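Local coordinates for putative molybdenum carrier protein (Syntrophus aciditrophicus SB, PDB 3IMK) that is of unknown function but may carry molybdenum or bind a nucleotide-like ligand, at residues G35-K40 / V71-G76; A19-L24 / E51-Q56; N121-T124 / H128-V131. All blocks are in the same frame, centred on the assembly; numbering follows the deposited sequence. Where two conformers were deposited one is given.

How the contacts relate
All three contacts belong to one alpha/beta domain built on a six-stranded parallel sheet. Contact 1 lies at the surface and rests on a single polar bond between an indole and a carboxylate. Contact 2, partly buried, packs helix 19-29 against the loop before strand 56-57 through apolar side chains, with a water bridging Arg21 and Tyr53. Contact 3 is buried and ends helix 113-126 with a backbone bond, beside which a methyl sits on a ring face. Contacts 1 and 2 share the sheet edge, where Gly36 and Val38 bond to Gln56; contacts 1 and 3 meet where Asp75 bonds to Gln130 and Val131. Contacts 2 and 3 do not touch, their centres about 20 Å apart.

Contact 1 (G35-K40 / V71-G76); sequences GGWVPK and VLDSDG
Trp37 and Asp73 meet at the rim of a surface pocket of the alpha/beta sheet domain, where strand 34-38 passes the C-terminal end of helix 63-72. The Trp37 side chain leaves its strand from CB with CG anti to the carbonyl carbon (chi1 -67°), and CB itself already heads for the other segment. From CG the indole carries its five-membered side toward Asp73: Trp37 CD1 comes to 3.9 Å from Asp73 OD2, and Trp37 NE1, the next atom, donates a hydrogen bond of 2.9 Å to that same oxygen. Beyond the nitrogen, Trp37 CE2 lies 3.8 Å and Trp37 CZ2 4.0 Å from Asp73 OD2, while CE3, on the far side, packs instead on Gln56 of the neighbouring strand. Lys69 makes a cation-pi contact with the indole, and Asn70 accepts a bond from the Trp37 backbone N. Trp37, Leu72 and Asp73 also line the pocket that holds a polyether molecule, probably from the crystallisation liquor.

Asp73 is the first residue to leave the helical backbone angles, and its carboxylate reaches across to the indole from there. The two side chains cross at about a right angle, with ring and carboxylate planes 36° apart. The bond is nearly straight, 171° at the hydrogen; Asp73 OD2 receives it through its anti lone pair while lying almost in the indole plane.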
loop_
_atom_site.group_PDB
_atom_site.type_symbol
_atom_site.label_atom_id
_atom_site.label_comp_id
_atom_site.label_asym_id
_atom_site.label_seq_id
_atom_site.Cartn_x
_atom_site.Cartn_y
_atom_site.Cartn_z
ATOM N N GLY A 35 -3.756 3.661 -9.090
ATOM C CA GLY A 35 -3.308 5.022 -9.175
ATOM C C GLY A 35 -2.412 5.336 -7.995
ATOM O O GLY A 35 -1.860 4.445 -7.359
ATOM N N GLY A 36 -2.303 6.630 -7.697
ATOM C CA GLY A 36 -1.531 7.052 -6.539
ATOM C C GLY A 36 -0.844 8.370 -6.776
ATOM O O GLY A 36 -0.496 8.743 -7.902
ATOM N N TRP A 37 -0.594 9.053 -5.694
ATOM C CA TRP A 37 0.133 10.310 -5.699
ATOM C C TRP A 37 1.607 10.059 -5.464
ATOM O O TRP A 37 1.996 9.341 -4.559
ATOM C CB TRP A 37 -0.399 11.187 -4.584
ATOM C CG TRP A 37 -1.814 11.600 -4.848
ATOM C CD1 TRP A 37 -2.954 11.014 -4.340
ATOM C CD2 TRP A 37 -2.262 12.670 -5.691
ATOM N NE1 TRP A 37 -4.104 11.678 -4.807
ATOM C CE2 TRP A 37 -3.690 12.708 -5.622
ATOM C CE3 TRP A 37 -1.595 13.643 -6.429
ATOM C CZ2 TRP A 37 -4.440 13.667 -6.308
ATOM C CZ3 TRP A 37 -2.344 14.567 -7.144
ATOM C CH2 TRP A 37 -3.742 14.567 -7.084
ATOM N N VAL A 38 2.432 10.683 -6.294
ATOM C CA VAL A 38 3.880 10.617 -6.221
ATOM C C VAL A 38 4.424 12.037 -6.048
ATOM O O VAL A 38 3.727 13.012 -6.350
ATOM C CB VAL A 38 4.471 9.918 -7.508
ATOM C CG1 VAL A 38 3.980 8.465 -7.584
ATOM C CG2 VAL A 38 4.170 10.673 -8.787
ATOM N N PRO A 39 5.682 12.171 -5.605
ATOM C CA PRO A 39 6.255 13.536 -5.561
ATOM C C PRO A 39 6.294 14.194 -6.922
ATOM O O PRO A 39 6.401 13.504 -7.919
ATOM C CB PRO A 39 7.685 13.294 -5.034
ATOM C CG PRO A 39 7.620 11.934 -4.350
ATOM C CD PRO A 39 6.660 11.157 -5.191
ATOM N N LYS A 40 6.301 15.532 -6.963
ATOM C CA LYS A 40 6.653 16.220 -8.191
ATOM C C LYS A 40 7.926 15.597 -8.765
ATOM O O LYS A 40 8.857 15.307 -8.034
ATOM C CB LYS A 40 6.842 17.706 -7.932
ATOM C CG LYS A 40 7.009 18.515 -9.185
ATOM C CD LYS A 40 7.297 19.978 -8.852
ATOM C CE LYS A 40 8.716 20.234 -8.290
ATOM N NZ LYS A 40 9.010 21.709 -8.224
ATOM N N VAL A 71 -3.105 8.492 1.945
ATOM C CA VAL A 71 -3.961 8.149 3.103
ATOM C C VAL A 71 -5.319 8.829 2.994
ATOM O O VAL A 71 -6.355 8.214 3.298
ATOM C CB VAL A 71 -3.245 8.488 4.463
ATOM C CG1 VAL A 71 -4.203 8.398 5.681
ATOM C CG2 VAL A 71 -2.024 7.581 4.701
ATOM N N LEU A 72 -5.313 10.083 2.579
ATOM C CA LEU A 72 -6.544 10.872 2.523
ATOM C C LEU A 72 -7.411 10.476 1.333
ATOM O O LEU A 72 -8.646 10.575 1.422
ATOM C CB LEU A 72 -6.236 12.360 2.458
ATOM C CG LEU A 72 -5.788 12.974 3.765
ATOM C CD1 LEU A 72 -5.164 14.379 3.554
ATOM C CD2 LEU A 72 -6.961 13.067 4.741
ATOM N N ASP A 73 -6.797 10.066 0.215
ATOM C CA ASP A 73 -7.535 9.838 -1.009
ATOM C C ASP A 73 -7.812 8.328 -1.249
ATOM O O ASP A 73 -7.756 7.863 -2.407
ATOM C CB ASP A 73 -6.714 10.427 -2.161
ATOM C CG ASP A 73 -7.530 10.804 -3.385
ATOM O OD1 ASP A 73 -8.781 10.813 -3.325
ATOM O OD2 ASP A 73 -6.901 11.097 -4.446
ATOM N N SER A 74 -8.088 7.595 -0.168
ATOM C CA SER A 74 -8.464 6.179 -0.228
ATOM C C SER A 74 -9.412 5.867 0.881
ATOM O O SER A 74 -9.638 6.700 1.780
ATOM C CB SER A 74 -7.219 5.295 -0.124
ATOM O OG SER A 74 -6.436 5.583 1.029
ATOM N N ASP A 75 -9.983 4.659 0.857
ATOM C CA ASP A 75 -10.907 4.242 1.894
ATOM C C ASP A 75 -10.206 3.687 3.144
ATOM O O ASP A 75 -10.786 3.747 4.242
ATOM C CB ASP A 75 -11.826 3.170 1.366
ATOM C CG ASP A 75 -12.768 3.660 0.303
ATOM O OD1 ASP A 75 -13.148 4.868 0.289
ATOM O OD2 ASP A 75 -13.147 2.829 -0.568
ATOM N N GLY A 76 -8.995 3.186 2.989
ATOM C CA GLY A 76 -8.218 2.649 4.072
ATOM C C GLY A 76 -6.816 2.422 3.602
ATOM O O GLY A 76 -6.559 2.363 2.415
#

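Contact 2 (A19-L24 / E51-Q56); sequences ADRAAL and ETYQLQ
Helix 19-29 of the alpha/beta sheet domain is covered on one flank by the loop leading into edge strand 56-57, with Tyr53 and Leu55 of the loop resting on Arg21 and Leu24 of the helix. Leu24 does most of the apolar work. Leu24 CB sits 3.9 Å from Tyr53 CE1, approaching the ring obliquely, while the methyl Leu24 CD1 meets Leu55 CD2 tip to tip at 4.0 Å.

One turn back, Arg21 starts off to the side, but the bend at chi2 (71°) brings Arg21 CD to 3.7 Å from Tyr53 OH, and the bend at chi3 (60°) then turns the guanidinium. The aliphatic part of the arginine thus crosses the phenol end at about a right angle, its guanidinium plane 56° from the ring. The guanidinium has a second partner: Arg21 NH2 bonds to the carbonyl of Gly15. Tyr53 OH is hydrogen-bonded to Asp25 and also accepts from a water, 2.8 Å from that OH, which in turn takes a bond from Arg21 NH1 at 3.0 Å. These partners would tend to fix the rotation of both polar ends. The arrangement is that of a helix packed against a parallel sheet, as in Rossmann-like folds, with the loop before the edge strand covering its flank.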
loop_
_atom_site.group_PDB
_atom_site.type_symbol
_atom_site.label_atom_id
_atom_site.label_comp_id
_atom_site.label_asym_id
_atom_site.label_seq_id
_atom_site.Cartn_x
_atom_site.Cartn_y
_atom_site.Cartn_z
ATOM N N ALA A 19 7.238 -2.005 -0.968
ATOM C CA ALA A 19 5.813 -2.268 -0.844
ATOM C C ALA A 19 4.967 -1.498 -1.868
ATOM O O ALA A 19 4.060 -2.073 -2.488
ATOM C CB ALA A 19 5.315 -1.911 0.603
ATOM N N ASP A 20 5.235 -0.195 -2.030
ATOM C CA ASP A 20 4.405 0.607 -2.953
ATOM C C ASP A 20 4.432 -0.013 -4.372
ATOM O O ASP A 20 3.411 -0.012 -5.103
ATOM C CB ASP A 20 4.934 2.036 -3.088
ATOM C CG ASP A 20 4.624 2.975 -1.945
ATOM O OD1 ASP A 20 3.980 2.605 -0.958
ATOM O OD2 ASP A 20 5.072 4.147 -2.105
ATOM N N ARG A 21 5.625 -0.372 -4.833
ATOM C CA ARG A 21 5.824 -0.839 -6.207
ATOM C C ARG A 21 5.183 -2.210 -6.411
ATOM O O ARG A 21 4.495 -2.463 -7.435
ATOM C CB ARG A 21 7.309 -0.829 -6.562
ATOM C CG ARG A 21 7.563 -0.846 -8.088
ATOM C CD ARG A 21 7.193 0.507 -8.770
ATOM N NE ARG A 21 7.941 1.667 -8.278
ATOM C CZ ARG A 21 9.162 2.007 -8.671
ATOM N NH1 ARG A 21 9.796 1.295 -9.586
ATOM N NH2 ARG A 21 9.763 3.074 -8.150
ATOM N N ALA A 22 5.302 -3.084 -5.396
ATOM C CA ALA A 22 4.615 -4.350 -5.443
ATOM C C ALA A 22 3.107 -4.163 -5.533
ATOM O O ALA A 22 2.406 -4.916 -6.248
ATOM C CB ALA A 22 4.972 -5.246 -4.223
ATOM N N ALA A 23 2.563 -3.221 -4.780
ATOM C CA ALA A 23 1.140 -2.999 -4.901
ATOM C C ALA A 23 0.681 -2.698 -6.313
ATOM O O ALA A 23 -0.338 -3.231 -6.796
ATOM C CB ALA A 23 0.721 -1.850 -3.929
ATOM N N LEU A 24 1.426 -1.819 -6.997
ATOM C CA LEU A 24 1.074 -1.436 -8.355
ATOM C C LEU A 24 1.261 -2.602 -9.343
ATOM O O LEU A 24 0.422 -2.838 -10.196
ATOM C CB LEU A 24 1.900 -0.215 -8.802
ATOM C CG LEU A 24 1.745 1.039 -7.933
ATOM C CD1 LEU A 24 2.645 2.202 -8.477
ATOM C CD2 LEU A 24 0.282 1.512 -7.822
ATOM N N GLU A 51 7.444 5.470 -16.609
ATOM C CA GLU A 51 6.278 6.102 -17.193
ATOM C C GLU A 51 5.120 5.131 -17.479
ATOM O O GLU A 51 3.999 5.562 -17.689
ATOM C CB GLU A 51 6.686 6.843 -18.458
ATOM C CG GLU A 51 7.650 7.995 -18.154
ATOM C CD GLU A 51 7.000 9.283 -17.595
ATOM O OE1 GLU A 51 5.820 9.291 -17.150
ATOM O OE2 GLU A 51 7.706 10.322 -17.620
ATOM N N THR A 52 5.404 3.845 -17.491
ATOM C CA THR A 52 4.355 2.868 -17.721
ATOM C C THR A 52 3.299 2.911 -16.597
ATOM O O THR A 52 2.143 2.545 -16.807
ATOM C CB THR A 52 4.940 1.483 -17.851
ATOM O OG1 THR A 52 5.886 1.277 -16.794
ATOM C CG2 THR A 52 5.668 1.341 -19.194
ATOM N N TYR A 53 3.683 3.363 -15.410
ATOM C CA TYR A 53 2.729 3.495 -14.305
ATOM C C TYR A 53 1.963 4.827 -14.397
ATOM O O TYR A 53 2.576 5.906 -14.405
ATOM C CB TYR A 53 3.451 3.467 -12.960
ATOM C CG TYR A 53 4.219 2.191 -12.665
ATOM C CD1 TYR A 53 3.580 1.061 -12.176
ATOM C CD2 TYR A 53 5.591 2.119 -12.894
ATOM C CE1 TYR A 53 4.300 -0.126 -11.906
ATOM C CE2 TYR A 53 6.286 0.968 -12.614
ATOM C CZ TYR A 53 5.645 -0.145 -12.115
ATOM O OH TYR A 53 6.357 -1.279 -11.857
ATOM N N GLN A 54 0.632 4.724 -14.463
ATOM C CA GLN A 54 -0.233 5.891 -14.555
ATOM C C GLN A 54 -0.472 6.448 -13.155
ATOM O O GLN A 54 -1.253 5.857 -12.382
ATOM C CB GLN A 54 -1.547 5.524 -15.271
ATOM C CG GLN A 54 -1.330 4.956 -16.678
ATOM C CD GLN A 54 -0.590 5.920 -17.592
ATOM O OE1 GLN A 54 -1.089 7.009 -17.891
ATOM N NE2 GLN A 54 0.618 5.531 -18.032
ATOM N N LEU A 55 0.288 7.487 -12.803
ATOM C CA LEU A 55 0.262 8.079 -11.447
ATOM C C LEU A 55 0.126 9.570 -11.513
ATOM O O LEU A 55 0.277 10.155 -12.591
ATOM C CB LEU A 55 1.506 7.684 -10.654
ATOM C CG LEU A 55 1.721 6.157 -10.577
ATOM C CD1 LEU A 55 3.070 5.852 -10.059
ATOM C CD2 LEU A 55 0.717 5.503 -9.616
ATOM N N GLN A 56 -0.147 10.205 -10.372
ATOM C CA GLN A 56 -0.419 11.646 -10.367
ATOM C C GLN A 56 0.625 12.371 -9.519
ATOM O O GLN A 56 0.886 12.001 -8.380
ATOM C CB GLN A 56 -1.818 11.848 -9.770
ATOM C CG GLN A 56 -2.996 11.118 -10.565
ATOM C CD GLN A 56 -3.098 9.530 -10.469
ATOM O OE1 GLN A 56 -3.175 8.955 -9.386
ATOM N NE2 GLN A 56 -3.181 8.862 -11.638
HETATM O O HOH W 1 9.127 -1.015 -11.303
#

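Contact 3 (N121-T124 / H128-V131); sequences NSWT and HIQV
A chi1 of 170° swings the Trp123 indole away from the backbone N and round from the helix to meet Ile129, whose CG1 lies anti to the carbonyl carbon and whose chain stays extended at chi2 (160°). They meet beside the C-terminal end of helix 113-126, which a Schellman motif ends. His128, with positive phi, is its C-prime residue and turns the chain back, so that Ile129 N donates to Thr124 O at 3.0 Å, in the carbonyl plane; His128 N bonds to Val125 O, the second bond of the motif. This turn brings the Thr124 and Ile129 CB atoms to 4.3 Å and points Ile129 back over the last helical turn.

Beside it, Thr124 OG1 is satisfied one turn back by the carbonyl of Ile120. The Trp123 ring also meets that of His127, and Pro102 touches both Trp123 and Ile129, so this apolar pair is buried between the helix end and a neighbouring loop. After Ile129 the chain runs into strand 131-135, with Gln130 N and Val131 N both bonded to Asp75. Were the indole of Trp123 cut back to an alanine, the terminal methyl of Ile129 would probably lose the aromatic surface it rests on, and a gap would be likely to open beside Pro102.

The methyl contact is a close CH-pi interaction. Ile129 CD1 stands over one face of the indole, 3.4 Å from the centroid of the Trp123 six-membered ring and 12° off its normal, with Trp123 CZ2 its nearest ring atom, also at 3.4 Å.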
loop_
_atom_site.group_PDB
_atom_site.type_symbol
_atom_site.label_atom_id
_atom_site.label_comp_id
_atom_site.label_asym_id
_atom_site.label_seq_id
_atom_site.Cartn_x
_atom_site.Cartn_y
_atom_site.Cartn_z
ATOM N N ASN A 121 -8.747 -9.658 4.694
ATOM C CA ASN A 121 -10.116 -9.918 4.211
ATOM C C ASN A 121 -11.154 -9.425 5.241
ATOM O O ASN A 121 -12.129 -8.751 4.875
ATOM C CB ASN A 121 -10.252 -11.408 3.884
ATOM C CG ASN A 121 -11.630 -11.804 3.437
ATOM O OD1 ASN A 121 -12.539 -11.891 4.262
ATOM N ND2 ASN A 121 -11.779 -12.107 2.155
ATOM N N SER A 122 -10.996 -9.783 6.507
ATOM C CA SER A 122 -11.955 -9.383 7.523
ATOM C C SER A 122 -12.017 -7.840 7.619
ATOM O O SER A 122 -13.093 -7.225 7.714
ATOM C CB SER A 122 -11.523 -9.988 8.850
ATOM O OG SER A 122 -11.618 -11.405 8.809
ATOM N N TRP A 123 -10.847 -7.193 7.561
ATOM C CA TRP A 123 -10.752 -5.765 7.738
ATOM C C TRP A 123 -11.360 -5.010 6.546
ATOM O O TRP A 123 -12.088 -4.031 6.692
ATOM C CB TRP A 123 -9.264 -5.379 7.958
ATOM C CG TRP A 123 -8.915 -3.909 7.924
ATOM C CD1 TRP A 123 -9.121 -3.000 8.897
ATOM C CD2 TRP A 123 -8.233 -3.240 6.875
ATOM N NE1 TRP A 123 -8.626 -1.772 8.512
ATOM C CE2 TRP A 123 -8.062 -1.907 7.265
ATOM C CE3 TRP A 123 -7.722 -3.651 5.641
ATOM C CZ2 TRP A 123 -7.442 -0.975 6.460
ATOM C CZ3 TRP A 123 -7.082 -2.718 4.838
ATOM C CH2 TRP A 123 -6.984 -1.397 5.240
ATOM N N THR A 124 -10.968 -5.415 5.340
ATOM C CA THR A 124 -11.498 -4.737 4.124
ATOM C C THR A 124 -13.003 -4.890 4.033
ATOM O O THR A 124 -13.730 -3.930 3.729
ATOM C CB THR A 124 -10.833 -5.209 2.801
ATOM O OG1 THR A 124 -10.929 -6.625 2.663
ATOM C CG2 THR A 124 -9.399 -4.731 2.703
ATOM N N HIS A 128 -15.784 -1.836 4.562
ATOM C CA HIS A 128 -16.204 -1.508 3.191
ATOM C C HIS A 128 -15.130 -0.779 2.389
ATOM O O HIS A 128 -15.422 0.164 1.650
ATOM C CB HIS A 128 -17.538 -0.753 3.177
ATOM C CG HIS A 128 -18.684 -1.597 3.605
ATOM N ND1 HIS A 128 -19.426 -2.343 2.719
ATOM C CD2 HIS A 128 -19.231 -1.793 4.823
ATOM C CE1 HIS A 128 -20.367 -2.991 3.377
ATOM N NE2 HIS A 128 -20.273 -2.677 4.657
ATOM N N ILE A 129 -13.886 -1.245 2.517
ATOM C CA ILE A 129 -12.759 -0.627 1.847
ATOM C C ILE A 129 -12.754 -1.096 0.406
ATOM O O ILE A 129 -12.637 -2.292 0.144
ATOM C CB ILE A 129 -11.457 -1.004 2.544
ATOM C CG1 ILE A 129 -11.416 -0.293 3.903
ATOM C CG2 ILE A 129 -10.228 -0.580 1.655
ATOM C CD1 ILE A 129 -10.457 -0.919 4.889
ATOM N N GLN A 130 -12.885 -0.146 -0.532
ATOM C CA GLN A 130 -12.821 -0.465 -1.959
ATOM C C GLN A 130 -11.614 0.128 -2.674
ATOM O O GLN A 130 -11.040 -0.504 -3.557
ATOM C CB GLN A 130 -14.124 -0.011 -2.619
ATOM C CG GLN A 130 -15.406 -0.727 -2.124
ATOM C CD GLN A 130 -16.662 -0.422 -2.962
ATOM O OE1 GLN A 130 -16.645 0.384 -3.878
ATOM N NE2 GLN A 130 -17.740 -1.058 -2.608
ATOM N N VAL A 131 -11.244 1.363 -2.319
ATOM C CA VAL A 131 -10.028 2.013 -2.773
ATOM C C VAL A 131 -9.011 1.830 -1.654
ATOM O O VAL A 131 -9.185 2.399 -0.535
ATOM C CB VAL A 131 -10.237 3.490 -3.081
ATOM C CG1 VAL A 131 -8.909 4.128 -3.522
ATOM C CG2 VAL A 131 -11.344 3.698 -4.185
#